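Local structure of uncharacterized protein AF_0924 (Archaeoglobus fulgidus, 3DT5) at residues 21-34 against 47-59. The protein is of unknown function, probably membrane-anchored by a transmembrane helix, and is represented here by its C-terminal domain, which binds a calcium ion in the crystal. Residues are numbered along the deposited sequence; the frame is centred on the assembly and turned at random. Where two conformers were deposited one is given.
With EDO (1,2-ethanediol), chain C.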
# COMPACT_ATOMS: atom_id res chain seq x y z
N ASP A 21 0.81 6.75 13.49
CA ASP A 21 1.67 5.57 13.26
C ASP A 21 1.08 4.65 12.16
O ASP A 21 1.83 4.11 11.37
CB ASP A 21 1.90 4.72 14.51
CG ASP A 21 2.80 5.39 15.53
OD1 ASP A 21 3.47 6.40 15.19
OD2 ASP A 21 2.85 4.91 16.68
N ARG A 22 -0.24 4.47 12.15
CA ARG A 22 -0.86 3.67 11.11
C ARG A 22 -0.57 4.33 9.73
O ARG A 22 -0.16 3.63 8.79
CB ARG A 22 -2.37 3.51 11.34
CG ARG A 22 -2.76 2.79 12.64
CD ARG A 22 -4.31 2.63 12.64
NE ARG A 22 -4.72 1.56 11.73
CZ ARG A 22 -5.94 1.39 11.21
NH1 ARG A 22 -6.97 2.17 11.56
NH2 ARG A 22 -6.15 0.38 10.38
N LEU A 23 -0.84 5.62 9.59
CA LEU A 23 -0.58 6.34 8.34
C LEU A 23 0.89 6.29 7.94
O LEU A 23 1.23 5.99 6.78
CB LEU A 23 -1.04 7.80 8.41
CG LEU A 23 -2.55 7.96 8.63
CD1 LEU A 23 -2.87 9.44 8.94
CD2 LEU A 23 -3.35 7.50 7.39
N GLU A 24 1.77 6.60 8.89
CA GLU A 24 3.17 6.77 8.55
C GLU A 24 3.91 5.45 8.40
O GLU A 24 4.88 5.39 7.67
CB GLU A 24 3.90 7.63 9.57
CG GLU A 24 3.47 9.10 9.54
CD GLU A 24 4.11 9.92 10.67
OE1 GLU A 24 4.99 9.38 11.41
OE2 GLU A 24 3.75 11.12 10.81
N LYS A 25 3.49 4.41 9.11
CA LYS A 25 4.30 3.18 9.11
C LYS A 25 3.67 2.13 8.20
O LYS A 25 4.30 1.13 7.88
CB LYS A 25 4.49 2.60 10.54
CG LYS A 25 5.31 3.53 11.50
CD LYS A 25 5.34 2.90 12.89
CE LYS A 25 6.13 3.73 13.85
NZ LYS A 25 6.89 2.83 14.79
N PHE A 26 2.42 2.33 7.81
CA PHE A 26 1.73 1.32 7.02
C PHE A 26 1.14 1.91 5.73
O PHE A 26 1.62 1.59 4.66
CB PHE A 26 0.64 0.57 7.84
CG PHE A 26 -0.02 -0.54 7.04
CD1 PHE A 26 0.54 -1.82 7.00
CD2 PHE A 26 -1.12 -0.26 6.26
CE1 PHE A 26 -0.01 -2.86 6.23
CE2 PHE A 26 -1.71 -1.29 5.45
CZ PHE A 26 -1.13 -2.57 5.43
N TYR A 27 0.13 2.78 5.86
CA TYR A 27 -0.62 3.20 4.66
C TYR A 27 0.26 3.96 3.67
O TYR A 27 0.31 3.62 2.50
CB TYR A 27 -1.83 4.04 5.06
CG TYR A 27 -2.88 3.16 5.70
CD1 TYR A 27 -3.67 2.30 4.91
CD2 TYR A 27 -2.99 3.09 7.08
CE1 TYR A 27 -4.59 1.41 5.51
CE2 TYR A 27 -3.91 2.21 7.70
CZ TYR A 27 -4.70 1.39 6.89
OH TYR A 27 -5.60 0.52 7.44
N ILE A 28 0.92 5.01 4.14
CA ILE A 28 1.72 5.84 3.24
C ILE A 28 2.88 5.06 2.58
O ILE A 28 3.02 5.11 1.36
CB ILE A 28 2.18 7.14 3.94
CG1 ILE A 28 0.94 7.99 4.27
CG2 ILE A 28 3.24 7.94 3.04
CD1 ILE A 28 1.17 9.13 5.24
N PRO A 29 3.71 4.33 3.37
CA PRO A 29 4.76 3.60 2.65
C PRO A 29 4.25 2.56 1.67
O PRO A 29 4.84 2.40 0.61
CB PRO A 29 5.61 2.93 3.76
CG PRO A 29 4.97 3.27 5.02
CD PRO A 29 3.84 4.23 4.83
N LEU A 30 3.16 1.84 2.00
CA LEU A 30 2.72 0.78 1.07
C LEU A 30 2.10 1.42 -0.19
O LEU A 30 2.34 0.94 -1.34
CB LEU A 30 1.64 -0.10 1.76
CG LEU A 30 1.26 -1.37 0.96
CD1 LEU A 30 2.53 -2.24 0.67
CD2 LEU A 30 0.24 -2.17 1.79
N ILE A 31 1.31 2.48 0.01
CA ILE A 31 0.78 3.24 -1.15
C ILE A 31 1.94 3.74 -2.06
O ILE A 31 1.88 3.56 -3.31
CB ILE A 31 -0.20 4.41 -0.71
CG1 ILE A 31 -1.49 3.81 -0.11
CG2 ILE A 31 -0.56 5.32 -1.92
CD1 ILE A 31 -2.36 4.84 0.67
N LYS A 32 2.93 4.41 -1.49
CA LYS A 32 4.11 4.85 -2.26
C LYS A 32 4.83 3.72 -3.00
O LYS A 32 5.23 3.89 -4.13
CB LYS A 32 5.08 5.60 -1.36
CG LYS A 32 4.51 6.99 -1.05
CD LYS A 32 5.56 8.02 -0.74
CE LYS A 32 5.89 8.02 0.73
NZ LYS A 32 6.16 9.40 1.33
N ALA A 33 5.04 2.59 -2.35
CA ALA A 33 5.70 1.44 -3.00
C ALA A 33 5.02 1.03 -4.29
O ALA A 33 5.68 0.49 -5.18
CB ALA A 33 5.76 0.21 -2.02
N PHE A 34 3.70 1.21 -4.38
CA PHE A 34 2.95 0.80 -5.58
C PHE A 34 2.47 1.95 -6.47
O PHE A 34 1.78 1.72 -7.44
CB PHE A 34 1.77 -0.10 -5.16
CG PHE A 34 2.23 -1.47 -4.75
CD1 PHE A 34 2.47 -2.44 -5.72
CD2 PHE A 34 2.52 -1.76 -3.42
CE1 PHE A 34 2.94 -3.73 -5.33
CE2 PHE A 34 2.99 -3.03 -3.04
CZ PHE A 34 3.19 -4.00 -4.01
N ILE A 47 8.36 -3.94 1.21
CA ILE A 47 7.00 -4.39 1.00
C ILE A 47 6.75 -5.70 1.77
O ILE A 47 5.72 -5.84 2.43
CB ILE A 47 6.69 -4.59 -0.53
CG1 ILE A 47 6.76 -3.22 -1.26
CG2 ILE A 47 5.29 -5.25 -0.75
CD1 ILE A 47 6.76 -3.38 -2.74
N GLU A 48 7.66 -6.67 1.66
CA GLU A 48 7.48 -7.92 2.43
C GLU A 48 7.28 -7.65 3.90
O GLU A 48 6.42 -8.25 4.55
CB GLU A 48 8.71 -8.84 2.29
CG GLU A 48 8.74 -9.57 1.03
CD GLU A 48 7.75 -10.71 1.02
OE1 GLU A 48 7.60 -11.41 2.05
OE2 GLU A 48 7.11 -10.88 -0.01
N THR A 49 8.11 -6.75 4.43
CA THR A 49 8.02 -6.34 5.81
C THR A 49 6.71 -5.69 6.16
O THR A 49 6.07 -6.04 7.18
CB THR A 49 9.17 -5.39 6.16
OG1 THR A 49 10.37 -6.14 6.05
CG2 THR A 49 9.05 -4.87 7.65
N ILE A 50 6.26 -4.76 5.31
CA ILE A 50 4.93 -4.13 5.56
C ILE A 50 3.79 -5.15 5.64
O ILE A 50 2.91 -5.05 6.50
CB ILE A 50 4.63 -3.00 4.53
CG1 ILE A 50 5.58 -1.84 4.76
CG2 ILE A 50 3.17 -2.53 4.63
CD1 ILE A 50 5.62 -0.84 3.55
N ILE A 51 3.79 -6.12 4.73
CA ILE A 51 2.65 -7.01 4.60
C ILE A 51 2.77 -8.21 5.54
O ILE A 51 1.87 -9.05 5.57
CB ILE A 51 2.35 -7.39 3.13
CG1 ILE A 51 3.43 -8.41 2.63
CG2 ILE A 51 2.18 -6.06 2.29
CD1 ILE A 51 3.35 -8.82 1.11
N THR A 52 3.82 -8.24 6.34
CA THR A 52 3.94 -9.28 7.37
C THR A 52 4.01 -8.59 8.72
O THR A 52 3.03 -8.55 9.48
CB THR A 52 5.15 -10.22 7.13
OG1 THR A 52 6.35 -9.45 6.93
CG2 THR A 52 4.92 -11.08 5.87
N CYS A 53 5.16 -8.02 8.98
CA CYS A 53 5.49 -7.36 10.23
C CYS A 53 4.61 -6.15 10.57
O CYS A 53 4.50 -5.78 11.73
CB CYS A 53 6.94 -6.92 10.13
SG CYS A 53 7.46 -5.91 11.46
N ARG A 54 4.04 -5.49 9.56
CA ARG A 54 3.20 -4.30 9.85
C ARG A 54 1.73 -4.53 9.62
O ARG A 54 0.94 -3.57 9.70
CB ARG A 54 3.70 -3.06 9.10
CG ARG A 54 5.17 -2.83 9.41
CD ARG A 54 5.62 -1.47 9.03
NE ARG A 54 7.08 -1.37 9.06
CZ ARG A 54 7.77 -0.35 8.52
NH1 ARG A 54 7.13 0.69 7.93
NH2 ARG A 54 9.10 -0.37 8.58
N ARG A 55 1.32 -5.79 9.44
CA ARG A 55 -0.13 -6.09 9.37
C ARG A 55 -0.90 -5.64 10.59
O ARG A 55 -2.09 -5.35 10.49
CB ARG A 55 -0.35 -7.61 9.18
CG ARG A 55 -0.04 -8.06 7.78
CD ARG A 55 -0.27 -9.54 7.66
NE ARG A 55 -1.57 -9.87 7.08
CZ ARG A 55 -1.83 -9.96 5.77
NH1 ARG A 55 -0.88 -9.73 4.86
NH2 ARG A 55 -3.07 -10.30 5.39
N TYR A 56 -0.25 -5.57 11.75
CA TYR A 56 -0.97 -5.13 12.93
C TYR A 56 -1.48 -3.69 12.81
O TYR A 56 -2.25 -3.24 13.64
CB TYR A 56 -0.13 -5.30 14.19
CG TYR A 56 1.00 -4.31 14.32
CD1 TYR A 56 0.86 -3.17 15.12
CD2 TYR A 56 2.22 -4.50 13.64
CE1 TYR A 56 1.89 -2.21 15.21
CE2 TYR A 56 3.23 -3.56 13.73
CZ TYR A 56 3.06 -2.44 14.54
OH TYR A 56 4.06 -1.51 14.63
N LEU A 57 -1.06 -2.97 11.76
CA LEU A 57 -1.50 -1.59 11.58
C LEU A 57 -2.68 -1.48 10.57
O LEU A 57 -3.33 -0.43 10.45
CB LEU A 57 -0.32 -0.72 11.14
CG LEU A 57 0.76 -0.57 12.22
CD1 LEU A 57 2.00 -0.02 11.55
CD2 LEU A 57 0.26 0.34 13.40
N ALA A 58 -2.98 -2.59 9.90
CA ALA A 58 -4.00 -2.62 8.83
C ALA A 58 -5.41 -2.83 9.47
O ALA A 58 -5.53 -3.48 10.53
CB ALA A 58 -3.69 -3.75 7.85
N GLY A 59 -6.44 -2.33 8.79
CA GLY A 59 -7.84 -2.61 9.15
C GLY A 59 -8.23 -4.03 8.77
O GLY A 59 -7.58 -4.68 7.93
C1 EDO C . -9.94 2.41 8.41
O1 EDO C . -11.27 1.90 8.37
C2 EDO C . -9.00 1.19 8.45
O2 EDO C . -8.95 0.76 9.79
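Phe26 is the wedge of this contact: its ring enters between Ile50, Arg54, Leu57 and Ala58. The CG of Phe26 stands anti to the backbone N (chi1 -176°), which carries the ring across to Ile50; Phe26 CE1 lies 3.6 Å from Ile50 CG2. Over one face of the ring sits Ala58, its CB 4.1 Å from the Phe26 centroid, a CH-pi contact, while Leu62 and Leu66 add to the hydrophobic surroundings. Farther along, Ile50 CD1 reaches Pro29 CB (3.8 Å), and Ile47 fits between Ala33 and Phe34, with Ile47 CG1 3.7 Å from Ala33 CB.

Two polar flanks, well apart, border this tightly packed part. On one, Arg22 grips a single acceptor side-on, its NE 2.7 Å from Leu57 O. Arg22 NH2 meets Leu57 O at 2.9 Å from the same face of the carbonyl plane, and NE gives the straighter bond. Arg22 NH1 and NH2 also hold a 1,2-ethanediol oxygen, probably from the crystallisation liquor. With an alanine in place of Arg22, Leu57 O would probably lose both side-chain donors and this end of the contact its polar tie. The other flank, at exposed Lys25 and partly exposed Arg54, is the looser, solvent side. Arg54, extended from CG to NE, sends NH1 to Lys25 O at 2.9 Å, nearly straight; Pro29, four residues on, has no N-H to give that carbonyl.

With axes 10.2 Å apart at 132°, helices 21-34 and 47-52 form an oblique, roughly antiparallel helix pair. Gly59 occupies the N-cap position of helix 60-65, and Tyr27 and Ile31 pack against helix 88-116, consistent with the helical core of a mainly alpha domain.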